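Long-range contacts in kinetochore protein Mis16 (Schizosaccharomyces japonicus, PDB 4XYH), which recognizes histone H4 and, independently of it, Scm3, the chaperone specific for the centromeric histone CENP-A: residues F39-V44 against L374-G379; T252-D257 against Q282-V287; K278-P283 against S301-V306; K395-S400 against L407-P412. All coordinates share one frame; numbering follows the deposited sequence.

In the fold
The seven sheets form the blades of a WD-repeat beta-propeller, and the four contacts sample its levels. Contacts 2 and 4 lie deeper, their centres each about 14 Å from the centre of the chain and on opposite sides of it. Contact 2 packs valines between two blades, whereas contact 4 is the backbone ladder of a hairpin within the last blade. Contacts 1 and 3 are only partly buried. Contact 3 ties loops together through side-chain hydrogen bonds and shares Gln282 and Pro283 with contact 2. Contact 1, an aromatic cluster with one tyrosine-histidine bond, touches contact 4 both through the neighbouring strands 41-48 and 406-412 and through the His378-Gln408 bond.

Contact 1 (F39-V44 against L374-G379); sequences FLYDLV and LMFMHG
Tyr41 meets two aromatic side chains of 374-379 in two different ways. Its ring face receives the edge of Phe376 in a T-shaped stack, with centroids 5.3 Å apart and planes at 89°; Phe376 CZ lies over the rim of the tyrosine, 3.7 Å from Tyr41 CE2. Phe376, with CG anti to the backbone N (chi1 -171°), points its ring at Tyr41. The hydroxyl reaches past this stack to the edge of the imidazole, where Tyr41 OH and His378 ND1 share a hydrogen bond of 2.7 Å. Tyrosine suits the place because it offers both a face for packing and a polar tip. Leu40 meets the same tip of the Phe376 ring, its CB 4.1 Å from Phe376 CE1 and its carbonyl O 3.4 Å from that atom.

This is a junction between two blades of the propeller. Strand 41-48, contributed by the N-terminal part of the chain, is the outermost strand of the blade completed by 385-412, the "Velcro" closure familiar from WD propellers, while 374-378 is the outermost strand of the blade before it. Further out, Gln408 hydrogen-bonds His378 NE2 and Trp410 stacks on the imidazole, so the ring that meets the tyrosine is held at both nitrogens and on a face. Trp33 NE1, from helix 19-40, gives Tyr41 OH a second partner.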
loop_
_atom_site.group_PDB
_atom_site.type_symbol
_atom_site.label_atom_id
_atom_site.label_comp_id
_atom_site.label_asym_id
_atom_site.label_seq_id
_atom_site.Cartn_x
_atom_site.Cartn_y
_atom_site.Cartn_z
ATOM N N PHE A 39 -10.957 -7.254 -24.104
ATOM C CA PHE A 39 -11.163 -5.866 -24.523
ATOM C C PHE A 39 -10.574 -4.853 -23.547
ATOM O O PHE A 39 -10.506 -3.669 -23.859
ATOM C CB PHE A 39 -12.653 -5.540 -24.678
ATOM C CG PHE A 39 -13.449 -6.619 -25.342
ATOM C CD1 PHE A 39 -12.953 -7.295 -26.452
ATOM C CD2 PHE A 39 -14.696 -6.965 -24.846
ATOM C CE1 PHE A 39 -13.690 -8.298 -27.044
ATOM C CE2 PHE A 39 -15.440 -7.961 -25.447
ATOM C CZ PHE A 39 -14.938 -8.624 -26.542
ATOM N N LEU A 40 -10.190 -5.291 -22.353
ATOM C CA LEU A 40 -9.790 -4.326 -21.327
ATOM C C LEU A 40 -8.328 -4.456 -20.895
ATOM O O LEU A 40 -7.728 -3.479 -20.441
ATOM C CB LEU A 40 -10.699 -4.455 -20.105
ATOM C CG LEU A 40 -12.171 -4.083 -20.292
ATOM C CD1 LEU A 40 -12.925 -4.358 -19.014
ATOM C CD2 LEU A 40 -12.324 -2.638 -20.670
ATOM N N TYR A 41 -7.754 -5.644 -21.075
ATOM C CA TYR A 41 -6.448 -5.952 -20.506
ATOM C C TYR A 41 -5.460 -6.466 -21.532
ATOM O O TYR A 41 -5.839 -7.156 -22.472
ATOM C CB TYR A 41 -6.582 -6.995 -19.377
ATOM C CG TYR A 41 -7.461 -6.557 -18.220
ATOM C CD1 TYR A 41 -8.835 -6.746 -18.258
ATOM C CD2 TYR A 41 -6.915 -5.954 -17.091
ATOM C CE1 TYR A 41 -9.643 -6.344 -17.212
ATOM C CE2 TYR A 41 -7.721 -5.551 -16.028
ATOM C CZ TYR A 41 -9.086 -5.751 -16.096
ATOM O OH TYR A 41 -9.907 -5.359 -15.057
ATOM N N ASP A 42 -4.187 -6.143 -21.331
ATOM C CA ASP A 42 -3.102 -6.827 -22.030
ATOM C C ASP A 42 -2.584 -8.031 -21.246
ATOM O O ASP A 42 -1.951 -8.914 -21.810
ATOM C CB ASP A 42 -1.951 -5.867 -22.303
ATOM C CG ASP A 42 -2.240 -4.936 -23.457
ATOM O OD1 ASP A 42 -3.084 -5.310 -24.307
ATOM O OD2 ASP A 42 -1.643 -3.837 -23.507
ATOM N N LEU A 43 -2.861 -8.058 -19.945
ATOM C CA LEU A 43 -2.363 -9.110 -19.068
ATOM C C LEU A 43 -3.255 -9.279 -17.836
ATOM O O LEU A 43 -3.535 -8.309 -17.132
ATOM C CB LEU A 43 -0.930 -8.800 -18.621
ATOM C CG LEU A 43 -0.380 -9.719 -17.520
ATOM C CD1 LEU A 43 -0.076 -11.105 -18.072
ATOM C CD2 LEU A 43 0.841 -9.127 -16.862
ATOM N N VAL A 44 -3.720 -10.499 -17.589
ATOM C CA VAL A 44 -4.363 -10.821 -16.315
ATOM C C VAL A 44 -3.877 -12.150 -15.775
ATOM O O VAL A 44 -4.030 -13.176 -16.414
ATOM C CB VAL A 44 -5.888 -10.905 -16.405
ATOM C CG1 VAL A 44 -6.437 -11.309 -15.054
ATOM C CG2 VAL A 44 -6.473 -9.581 -16.819
ATOM N N LEU A 374 -11.305 9.726 -14.734
ATOM C CA LEU A 374 -11.376 8.284 -14.442
ATOM C C LEU A 374 -11.054 7.449 -15.673
ATOM O O LEU A 374 -11.899 7.224 -16.533
ATOM C CB LEU A 374 -12.753 7.887 -13.899
ATOM C CG LEU A 374 -12.996 6.401 -13.581
ATOM C CD1 LEU A 374 -11.966 5.884 -12.620
ATOM C CD2 LEU A 374 -14.371 6.191 -12.989
ATOM N N MET A 375 -9.822 6.978 -15.731
ATOM C CA MET A 375 -9.260 6.385 -16.936
ATOM C C MET A 375 -9.574 4.895 -17.104
ATOM O O MET A 375 -9.714 4.412 -18.229
ATOM C CB MET A 375 -7.749 6.588 -16.916
ATOM C CG MET A 375 -7.065 6.254 -18.200
ATOM S SD MET A 375 -5.333 5.839 -17.915
ATOM C CE MET A 375 -5.412 4.115 -18.376
ATOM N N PHE A 376 -9.663 4.167 -15.990
ATOM C CA PHE A 376 -9.838 2.707 -16.021
ATOM C C PHE A 376 -10.371 2.175 -14.702
ATOM O O PHE A 376 -9.983 2.629 -13.618
ATOM C CB PHE A 376 -8.515 2.016 -16.349
ATOM C CG PHE A 376 -8.635 0.541 -16.620
ATOM C CD1 PHE A 376 -8.934 0.078 -17.896
ATOM C CD2 PHE A 376 -8.404 -0.383 -15.620
ATOM C CE1 PHE A 376 -9.020 -1.274 -18.163
ATOM C CE2 PHE A 376 -8.494 -1.746 -15.875
ATOM C CZ PHE A 376 -8.804 -2.195 -17.153
ATOM N N MET A 377 -11.268 1.206 -14.795
ATOM C CA MET A 377 -11.743 0.522 -13.611
ATOM C C MET A 377 -11.453 -0.957 -13.714
ATOM O O MET A 377 -11.816 -1.610 -14.694
ATOM C CB MET A 377 -13.234 0.734 -13.400
ATOM C CG MET A 377 -13.834 -0.275 -12.411
ATOM S SD MET A 377 -15.532 0.145 -12.004
ATOM C CE MET A 377 -15.348 1.877 -11.583
ATOM N N HIS A 378 -10.792 -1.482 -12.694
ATOM C CA HIS A 378 -10.541 -2.902 -12.608
ATOM C C HIS A 378 -11.632 -3.581 -11.771
ATOM O O HIS A 378 -11.752 -3.322 -10.569
ATOM C CB HIS A 378 -9.155 -3.130 -12.021
ATOM C CG HIS A 378 -8.871 -4.546 -11.663
ATOM N ND1 HIS A 378 -8.698 -5.535 -12.610
ATOM C CD2 HIS A 378 -8.707 -5.148 -10.459
ATOM C CE1 HIS A 378 -8.445 -6.679 -12.007
ATOM N NE2 HIS A 378 -8.436 -6.469 -10.698
ATOM N N GLY A 379 -12.430 -4.435 -12.416
ATOM C CA GLY A 379 -13.529 -5.120 -11.760
ATOM C C GLY A 379 -13.275 -6.594 -11.460
ATOM O O GLY A 379 -14.212 -7.354 -11.208
#

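Contact 2 (T252-D257 against Q282-V287); sequences TSVSDD and QPVNGV
Val254 turns CG1 anti to its own carbonyl carbon (chi1 -62°), which aims this methyl at Val287 and leaves CG2 over the backbone from the Val284 carbonyl to Gly286. Val254 CG1 lies 3.6 Å from Val287 CB. Val284, with CG1 anti to the backbone N, brings this CG1 to 3.5 Å from Val254 CB, the two side chains crossing at about a right angle. At the far end Thr252 and Val287 meet tip to tip, with Thr252 CG2 3.8 Å from Val287 CG2. Short beta-branched residues suit this place, being compact enough for a tight seam yet broad at CB. An alanine in place of Val254 would probably open a gap between Val284 and Val287 and leave both with less to pack against.

The seam joins two blades of the WD propeller: 252-255 belongs to the second strand of one sheet, and 284-287 to the first strand of the next, running nearly antiparallel to it at 159°. One backbone bond crosses, Val284 N to Ser255 O at 3.1 Å, its donor standing well above the carbonyl plane. Beyond it the contact becomes polar. Asp256 OD1 comes within 3.3 Å of Pro283 CB and also bonds Asn239 ND2. A water lies between Asp256 OD1 (2.7 Å) and Asn285 OD1 (3.0 Å), and Asn285 ND2 bonds Val328 O.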
loop_
_atom_site.group_PDB
_atom_site.type_symbol
_atom_site.label_atom_id
_atom_site.label_comp_id
_atom_site.label_asym_id
_atom_site.label_seq_id
_atom_site.Cartn_x
_atom_site.Cartn_y
_atom_site.Cartn_z
ATOM N N THR A 252 4.463 12.362 6.568
ATOM C CA THR A 252 3.036 12.649 6.611
ATOM C C THR A 252 2.231 11.482 7.198
ATOM O O THR A 252 2.604 10.320 7.038
ATOM C CB THR A 252 2.472 12.985 5.223
ATOM O OG1 THR A 252 1.095 13.342 5.367
ATOM C CG2 THR A 252 2.585 11.799 4.269
ATOM N N SER A 253 1.127 11.790 7.873
ATOM C CA SER A 253 0.267 10.740 8.440
ATOM C C SER A 253 -1.198 11.109 8.304
ATOM O O SER A 253 -1.529 12.281 8.221
ATOM C CB SER A 253 0.596 10.493 9.916
ATOM O OG SER A 253 0.299 11.650 10.700
ATOM N N VAL A 254 -2.062 10.096 8.264
ATOM C CA VAL A 254 -3.497 10.274 8.232
ATOM C C VAL A 254 -4.125 9.282 9.210
ATOM O O VAL A 254 -3.517 8.247 9.543
ATOM C CB VAL A 254 -4.083 10.071 6.812
ATOM C CG1 VAL A 254 -3.515 11.097 5.848
ATOM C CG2 VAL A 254 -3.810 8.668 6.303
ATOM N N SER A 255 -5.341 9.596 9.661
ATOM C CA SER A 255 -5.941 8.929 10.819
ATOM C C SER A 255 -7.470 8.836 10.727
ATOM O O SER A 255 -8.107 9.604 10.005
ATOM C CB SER A 255 -5.537 9.686 12.102
ATOM O OG SER A 255 -6.302 9.317 13.239
ATOM N N ASP A 256 -8.050 7.909 11.484
ATOM C CA ASP A 256 -9.492 7.879 11.711
ATOM C C ASP A 256 -10.014 9.207 12.310
ATOM O O ASP A 256 -11.209 9.508 12.228
ATOM C CB ASP A 256 -9.868 6.711 12.635
ATOM C CG ASP A 256 -10.290 5.444 11.866
ATOM O OD1 ASP A 256 -9.963 5.313 10.667
ATOM O OD2 ASP A 256 -10.946 4.562 12.471
ATOM N N ASP A 257 -9.126 10.014 12.886
ATOM C CA ASP A 257 -9.552 11.266 13.502
ATOM C C ASP A 257 -9.772 12.370 12.467
ATOM O O ASP A 257 -9.969 13.541 12.834
ATOM C CB ASP A 257 -8.545 11.712 14.581
ATOM C CG ASP A 257 -7.231 12.268 14.015
ATOM O OD1 ASP A 257 -7.104 12.517 12.787
ATOM O OD2 ASP A 257 -6.304 12.469 14.841
ATOM N N GLN A 282 -14.743 12.344 7.354
ATOM C CA GLN A 282 -14.750 10.954 7.790
ATOM C C GLN A 282 -13.313 10.431 7.805
ATOM O O GLN A 282 -12.428 11.083 7.265
ATOM C CB GLN A 282 -15.636 10.111 6.867
ATOM C CG GLN A 282 -17.077 10.615 6.745
ATOM C CD GLN A 282 -17.963 9.642 5.987
ATOM O OE1 GLN A 282 -17.821 8.424 6.121
ATOM N NE2 GLN A 282 -18.874 10.172 5.180
ATOM N N PRO A 283 -13.069 9.269 8.446
ATOM C CA PRO A 283 -11.723 8.684 8.517
ATOM C C PRO A 283 -10.910 8.725 7.220
ATOM O O PRO A 283 -11.426 8.491 6.120
ATOM C CB PRO A 283 -12.017 7.243 8.928
ATOM C CG PRO A 283 -13.152 7.416 9.884
ATOM C CD PRO A 283 -14.012 8.517 9.300
ATOM N N VAL A 284 -9.635 9.056 7.367
ATOM C CA VAL A 284 -8.714 9.064 6.242
ATOM C C VAL A 284 -7.857 7.806 6.275
ATOM O O VAL A 284 -7.112 7.596 7.234
ATOM C CB VAL A 284 -7.816 10.307 6.262
ATOM C CG1 VAL A 284 -7.077 10.431 4.945
ATOM C CG2 VAL A 284 -8.662 11.550 6.509
ATOM N N ASN A 285 -7.971 6.984 5.228
ATOM C CA ASN A 285 -7.371 5.646 5.210
ATOM C C ASN A 285 -5.995 5.538 4.580
ATOM O O ASN A 285 -5.229 4.651 4.941
ATOM C CB ASN A 285 -8.304 4.664 4.495
ATOM C CG ASN A 285 -9.608 4.471 5.236
ATOM O OD1 ASN A 285 -9.630 4.470 6.467
ATOM N ND2 ASN A 285 -10.702 4.335 4.500
ATOM N N GLY A 286 -5.686 6.407 3.625
ATOM C CA GLY A 286 -4.400 6.331 2.952
ATOM C C GLY A 286 -3.882 7.694 2.545
ATOM O O GLY A 286 -4.652 8.661 2.416
ATOM N N VAL A 287 -2.572 7.767 2.335
ATOM C CA VAL A 287 -1.920 9.001 1.932
ATOM C C VAL A 287 -0.728 8.647 1.050
ATOM O O VAL A 287 -0.067 7.630 1.261
ATOM C CB VAL A 287 -1.469 9.826 3.163
ATOM C CG1 VAL A 287 -0.543 8.988 4.040
ATOM C CG2 VAL A 287 -0.801 11.159 2.749
HETATM O O HOH W 1 -11.089 3.531 8.925
#

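Contact 3 (K278-P283 against S301-V306); sequences KAHEQP and SADHTV
His280 ND1 donates to Asp303 OD2 across 2.9 Å, with an N-H...O angle of 160°. The carboxylate oxygen sits in the imidazole plane, but the imidazole nitrogen approaches from above the carboxylate plane, the two planes being 68° apart. The other ring nitrogen, NE2, is hydrogen-bonded to Thr299 OG1, so the imidazole is gripped at both ends. Asp303 sets CG between its backbone N and carbonyl carbon (chi1 69°), bringing the carboxylate to His280, and its second oxygen, OD1, accepts from Thr305 N at 2.8 Å in an Asx turn.

A second polar centre is Pro283 O, which takes two bonds: from Ala302 N at 2.8 Å, nearly straight, and from Ser301 OG at 3.0 Å. The same hydroxyl accepts from Asp303 N in an ST turn, a double duty suiting a small serine. Ser301 CB packs over the face of the His280 ring, 3.3 Å from its centroid, a CH-pi contact. Outside these, Gln282 extends across the turn, its NE2 3.7 Å from Asp303 CB. A phenylalanine in place of His280 would probably keep some packing on Ser301 but leave Asp303 OD2 and Thr299 OG1 without their ring-nitrogen partners.

With Thr299 and Trp309 of the same blade, the pair His280 and Asp303 is consistent with the His-Ser/Thr-Asp-Trp structural tetrad of WD repeats, joining the loop before strand 284-289 to the type I turn after strand 296-301.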
loop_
_atom_site.group_PDB
_atom_site.type_symbol
_atom_site.label_atom_id
_atom_site.label_comp_id
_atom_site.label_asym_id
_atom_site.label_seq_id
_atom_site.Cartn_x
_atom_site.Cartn_y
_atom_site.Cartn_z
ATOM N N LYS A 278 -7.891 19.295 9.013
ATOM C CA LYS A 278 -8.942 18.321 8.789
ATOM C C LYS A 278 -9.022 18.105 7.275
ATOM O O LYS A 278 -9.255 19.046 6.529
ATOM C CB LYS A 278 -10.272 18.804 9.367
ATOM C CG LYS A 278 -11.445 17.894 9.012
ATOM C CD LYS A 278 -12.737 18.326 9.679
ATOM C CE LYS A 278 -13.245 19.646 9.128
ATOM N NZ LYS A 278 -14.749 19.710 9.170
ATOM N N ALA A 279 -8.787 16.878 6.823
ATOM C CA ALA A 279 -8.735 16.591 5.393
ATOM C C ALA A 279 -10.091 16.150 4.868
ATOM O O ALA A 279 -10.464 16.504 3.756
ATOM C CB ALA A 279 -7.673 15.515 5.089
ATOM N N HIS A 280 -10.810 15.348 5.651
ATOM C CA HIS A 280 -12.154 14.895 5.277
ATOM C C HIS A 280 -13.091 14.987 6.482
ATOM O O HIS A 280 -12.637 15.272 7.581
ATOM C CB HIS A 280 -12.124 13.456 4.752
ATOM C CG HIS A 280 -11.269 13.278 3.536
ATOM N ND1 HIS A 280 -11.802 13.098 2.274
ATOM C CD2 HIS A 280 -9.927 13.259 3.384
ATOM C CE1 HIS A 280 -10.818 12.978 1.402
ATOM N NE2 HIS A 280 -9.671 13.071 2.046
ATOM N N GLU A 281 -14.383 14.720 6.281
ATOM C CA GLU A 281 -15.323 14.703 7.396
ATOM C C GLU A 281 -15.352 13.317 8.034
ATOM O O GLU A 281 -15.912 13.142 9.116
ATOM C CB GLU A 281 -16.735 15.106 6.953
ATOM C CG GLU A 281 -16.859 16.549 6.478
ATOM C CD GLU A 281 -16.344 17.549 7.495
ATOM O OE1 GLU A 281 -16.681 17.407 8.695
ATOM O OE2 GLU A 281 -15.589 18.474 7.095
ATOM N N GLN A 282 -14.743 12.344 7.354
ATOM C CA GLN A 282 -14.750 10.954 7.790
ATOM C C GLN A 282 -13.313 10.431 7.805
ATOM O O GLN A 282 -12.428 11.083 7.265
ATOM C CB GLN A 282 -15.636 10.111 6.867
ATOM C CG GLN A 282 -17.077 10.615 6.745
ATOM C CD GLN A 282 -17.963 9.642 5.987
ATOM O OE1 GLN A 282 -17.821 8.424 6.121
ATOM N NE2 GLN A 282 -18.874 10.172 5.180
ATOM N N PRO A 283 -13.069 9.269 8.446
ATOM C CA PRO A 283 -11.723 8.684 8.517
ATOM C C PRO A 283 -10.910 8.725 7.220
ATOM O O PRO A 283 -11.426 8.491 6.120
ATOM C CB PRO A 283 -12.017 7.243 8.928
ATOM C CG PRO A 283 -13.152 7.416 9.884
ATOM C CD PRO A 283 -14.012 8.517 9.300
ATOM N N SER A 301 -10.325 8.477 1.615
ATOM C CA SER A 301 -11.176 8.611 2.781
ATOM C C SER A 301 -12.312 7.618 2.791
ATOM O O SER A 301 -12.722 7.119 1.740
ATOM C CB SER A 301 -11.758 10.021 2.860
ATOM O OG SER A 301 -12.663 10.128 3.950
ATOM N N ALA A 302 -12.845 7.379 3.990
ATOM C CA ALA A 302 -14.066 6.606 4.166
ATOM C C ALA A 302 -15.299 7.294 3.549
ATOM O O ALA A 302 -16.357 6.677 3.420
ATOM C CB ALA A 302 -14.305 6.334 5.660
ATOM N N ASP A 303 -15.172 8.565 3.174
ATOM C CA ASP A 303 -16.284 9.285 2.551
ATOM C C ASP A 303 -16.414 8.975 1.059
ATOM O O ASP A 303 -17.035 9.731 0.329
ATOM C CB ASP A 303 -16.139 10.804 2.762
ATOM C CG ASP A 303 -14.972 11.422 1.981
ATOM O OD1 ASP A 303 -14.324 10.737 1.152
ATOM O OD2 ASP A 303 -14.705 12.628 2.193
ATOM N N HIS A 304 -15.782 7.887 0.622
ATOM C CA HIS A 304 -15.811 7.403 -0.772
ATOM C C HIS A 304 -14.983 8.262 -1.742
ATOM O O HIS A 304 -15.029 8.047 -2.946
ATOM C CB HIS A 304 -17.257 7.302 -1.316
ATOM C CG HIS A 304 -18.212 6.574 -0.416
ATOM N ND1 HIS A 304 -19.515 6.302 -0.787
ATOM C CD2 HIS A 304 -18.066 6.066 0.833
ATOM C CE1 HIS A 304 -20.124 5.656 0.191
ATOM N NE2 HIS A 304 -19.269 5.501 1.186
ATOM N N THR A 305 -14.213 9.220 -1.243
ATOM C CA THR A 305 -13.497 10.074 -2.171
ATOM C C THR A 305 -11.997 10.031 -1.987
ATOM O O THR A 305 -11.489 9.592 -0.953
ATOM C CB THR A 305 -13.951 11.554 -2.056
ATOM O OG1 THR A 305 -13.536 12.090 -0.791
ATOM C CG2 THR A 305 -15.459 11.661 -2.182
ATOM N N VAL A 306 -11.298 10.501 -3.014
ATOM C CA VAL A 306 -9.891 10.807 -2.912
ATOM C C VAL A 306 -9.705 12.307 -3.092
ATOM O O VAL A 306 -10.187 12.877 -4.063
ATOM C CB VAL A 306 -9.062 10.040 -3.961
ATOM C CG1 VAL A 306 -7.640 10.600 -4.030
ATOM C CG2 VAL A 306 -9.039 8.584 -3.617
HETATM O O HOH W 2 -15.566 14.287 4.093
#

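Contact 4 (K395-S400 against L407-P412); sequences KWVLAS and LQIWSP
Leu398 and Trp410 sit side by side on one face of an antiparallel beta hairpin, the two middle strands of the last blade of the WD propeller, flanked in its sheet by 41-48 and 385-390. The ladder is regular. In the hydrogen-bonded pair Leu398 and Trp410, Leu398 N to Trp410 O and Trp410 N to Leu398 O both measure 2.9 Å; in the next such pair, Ser400 N to Gln408 O and Gln408 N to Ser400 O are both 2.8 Å. Between them Ala399 and Ile409 form a non-hydrogen-bonded pair with CA atoms 4.4 Å apart, and a small alanine leaves room for the larger isoleucine beside it.

The faces differ. Ala399 and Ile409 lie, with Val397, against Trp58 of strand 56-58, an apolar seam to the next blade. Leu398, Ser400 and Trp410 point the other way, toward strand 374-378, where Trp410 touches Phe376. There Leu398 CB packs over the six-membered ring of Trp410, 4.1 Å from its centroid, a CH-pi contact.

Before the ladder begins, Trp396 has a left-handed backbone conformation (phi 58°), and its carbonyl takes the Ser411 hydroxyl: Ser411 OG to Trp396 O is 2.7 Å. The ring of Trp396 also meets Pro412 through CE3 and CG.

The pairing of Ser400 with Trp410 and His381 is consistent with the tetrad of a WD repeat. Trp410 sets CG between its backbone N and carbonyl carbon (chi1 48°), laying the indole along the hairpin, and Trp410 NE1 donates at 2.9 Å, in the ring plane, to Ser400 OG, which is also hydrogen-bonded to His381 NE2.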
loop_
_atom_site.group_PDB
_atom_site.type_symbol
_atom_site.label_atom_id
_atom_site.label_comp_id
_atom_site.label_asym_id
_atom_site.label_seq_id
_atom_site.Cartn_x
_atom_site.Cartn_y
_atom_site.Cartn_z
ATOM N N LYS A 395 6.025 -0.987 -17.519
ATOM C CA LYS A 395 4.969 -0.000 -17.662
ATOM C C LYS A 395 3.609 -0.656 -17.406
ATOM O O LYS A 395 3.358 -1.765 -17.870
ATOM C CB LYS A 395 5.002 0.621 -19.065
ATOM C CG LYS A 395 6.250 1.452 -19.366
ATOM C CD LYS A 395 6.230 2.759 -18.590
ATOM C CE LYS A 395 4.925 3.513 -18.850
ATOM N NZ LYS A 395 4.941 4.895 -18.305
ATOM N N TRP A 396 2.756 0.022 -16.646
ATOM C CA TRP A 396 1.347 -0.348 -16.529
ATOM C C TRP A 396 1.073 -1.756 -16.042
ATOM O O TRP A 396 0.117 -2.387 -16.490
ATOM C CB TRP A 396 0.643 -0.134 -17.877
ATOM C CG TRP A 396 0.543 1.315 -18.172
ATOM C CD1 TRP A 396 1.353 2.041 -18.991
ATOM C CD2 TRP A 396 -0.375 2.241 -17.590
ATOM N NE1 TRP A 396 0.980 3.357 -18.976
ATOM C CE2 TRP A 396 -0.078 3.509 -18.120
ATOM C CE3 TRP A 396 -1.423 2.119 -16.675
ATOM C CZ2 TRP A 396 -0.792 4.652 -17.772
ATOM C CZ3 TRP A 396 -2.135 3.257 -16.332
ATOM C CH2 TRP A 396 -1.817 4.506 -16.879
ATOM N N VAL A 397 1.882 -2.247 -15.113
ATOM C CA VAL A 397 1.568 -3.522 -14.495
ATOM C C VAL A 397 1.257 -3.303 -13.021
ATOM O O VAL A 397 2.023 -2.653 -12.322
ATOM C CB VAL A 397 2.718 -4.530 -14.648
ATOM C CG1 VAL A 397 2.418 -5.811 -13.863
ATOM C CG2 VAL A 397 2.961 -4.844 -16.141
ATOM N N LEU A 398 0.137 -3.846 -12.544
ATOM C CA LEU A 398 -0.245 -3.679 -11.144
ATOM C C LEU A 398 -0.486 -5.013 -10.478
ATOM O O LEU A 398 -0.881 -5.982 -11.126
ATOM C CB LEU A 398 -1.495 -2.803 -11.013
ATOM C CG LEU A 398 -1.201 -1.368 -11.459
ATOM C CD1 LEU A 398 -1.572 -1.145 -12.934
ATOM C CD2 LEU A 398 -1.856 -0.354 -10.579
ATOM N N ALA A 399 -0.231 -5.056 -9.180
ATOM C CA ALA A 399 -0.631 -6.172 -8.358
ATOM C C ALA A 399 -1.684 -5.670 -7.377
ATOM O O ALA A 399 -1.547 -4.574 -6.822
ATOM C CB ALA A 399 0.578 -6.766 -7.615
ATOM N N SER A 400 -2.735 -6.459 -7.164
ATOM C CA SER A 400 -3.752 -6.103 -6.177
ATOM C C SER A 400 -4.265 -7.338 -5.446
ATOM O O SER A 400 -4.345 -8.424 -6.019
ATOM C CB SER A 400 -4.917 -5.344 -6.836
ATOM O OG SER A 400 -5.418 -6.022 -7.982
ATOM N N LEU A 407 -4.892 -12.939 -5.281
ATOM C CA LEU A 407 -3.914 -11.995 -5.797
ATOM C C LEU A 407 -4.101 -11.842 -7.310
ATOM O O LEU A 407 -4.176 -12.825 -8.034
ATOM C CB LEU A 407 -2.485 -12.449 -5.489
ATOM C CG LEU A 407 -1.392 -11.698 -6.262
ATOM C CD1 LEU A 407 -1.364 -10.231 -5.875
ATOM C CD2 LEU A 407 -0.013 -12.328 -6.055
ATOM N N GLN A 408 -4.190 -10.608 -7.786
ATOM C CA GLN A 408 -4.289 -10.391 -9.222
ATOM C C GLN A 408 -3.171 -9.491 -9.713
ATOM O O GLN A 408 -2.851 -8.473 -9.092
ATOM C CB GLN A 408 -5.647 -9.793 -9.599
ATOM C CG GLN A 408 -6.662 -10.824 -9.983
ATOM C CD GLN A 408 -8.073 -10.272 -10.089
ATOM O OE1 GLN A 408 -8.296 -9.053 -10.028
ATOM N NE2 GLN A 408 -9.041 -11.176 -10.236
ATOM N N ILE A 409 -2.580 -9.900 -10.828
ATOM C CA ILE A 409 -1.557 -9.146 -11.516
ATOM C C ILE A 409 -2.093 -8.798 -12.898
ATOM O O ILE A 409 -2.357 -9.680 -13.709
ATOM C CB ILE A 409 -0.246 -9.942 -11.608
ATOM C CG1 ILE A 409 0.259 -10.235 -10.194
ATOM C CG2 ILE A 409 0.812 -9.175 -12.412
ATOM C CD1 ILE A 409 1.548 -11.022 -10.144
ATOM N N TRP A 410 -2.274 -7.511 -13.160
ATOM C CA TRP A 410 -2.957 -7.101 -14.372
ATOM C C TRP A 410 -2.364 -5.859 -15.025
ATOM O O TRP A 410 -1.682 -5.055 -14.387
ATOM C CB TRP A 410 -4.440 -6.859 -14.086
ATOM C CG TRP A 410 -4.690 -6.024 -12.878
ATOM C CD1 TRP A 410 -4.666 -6.442 -11.570
ATOM C CD2 TRP A 410 -5.009 -4.634 -12.849
ATOM N NE1 TRP A 410 -4.958 -5.389 -10.732
ATOM C CE2 TRP A 410 -5.172 -4.268 -11.491
ATOM C CE3 TRP A 410 -5.177 -3.655 -13.835
ATOM C CZ2 TRP A 410 -5.491 -2.966 -11.100
ATOM C CZ3 TRP A 410 -5.496 -2.362 -13.440
ATOM C CH2 TRP A 410 -5.645 -2.032 -12.085
ATOM N N SER A 411 -2.643 -5.720 -16.313
ATOM C CA SER A 411 -2.203 -4.578 -17.087
ATOM C C SER A 411 -3.340 -4.105 -17.968
ATOM O O SER A 411 -3.822 -4.868 -18.804
ATOM C CB SER A 411 -1.002 -4.944 -17.939
ATOM O OG SER A 411 -0.600 -3.817 -18.692
ATOM N N PRO A 412 -3.807 -2.863 -17.768
ATOM C CA PRO A 412 -4.882 -2.410 -18.660
ATOM C C PRO A 412 -4.383 -2.292 -20.097
ATOM O O PRO A 412 -3.192 -2.082 -20.338
ATOM C CB PRO A 412 -5.280 -1.052 -18.091
ATOM C CG PRO A 412 -4.143 -0.649 -17.207
ATOM C CD PRO A 412 -3.498 -1.886 -16.713
#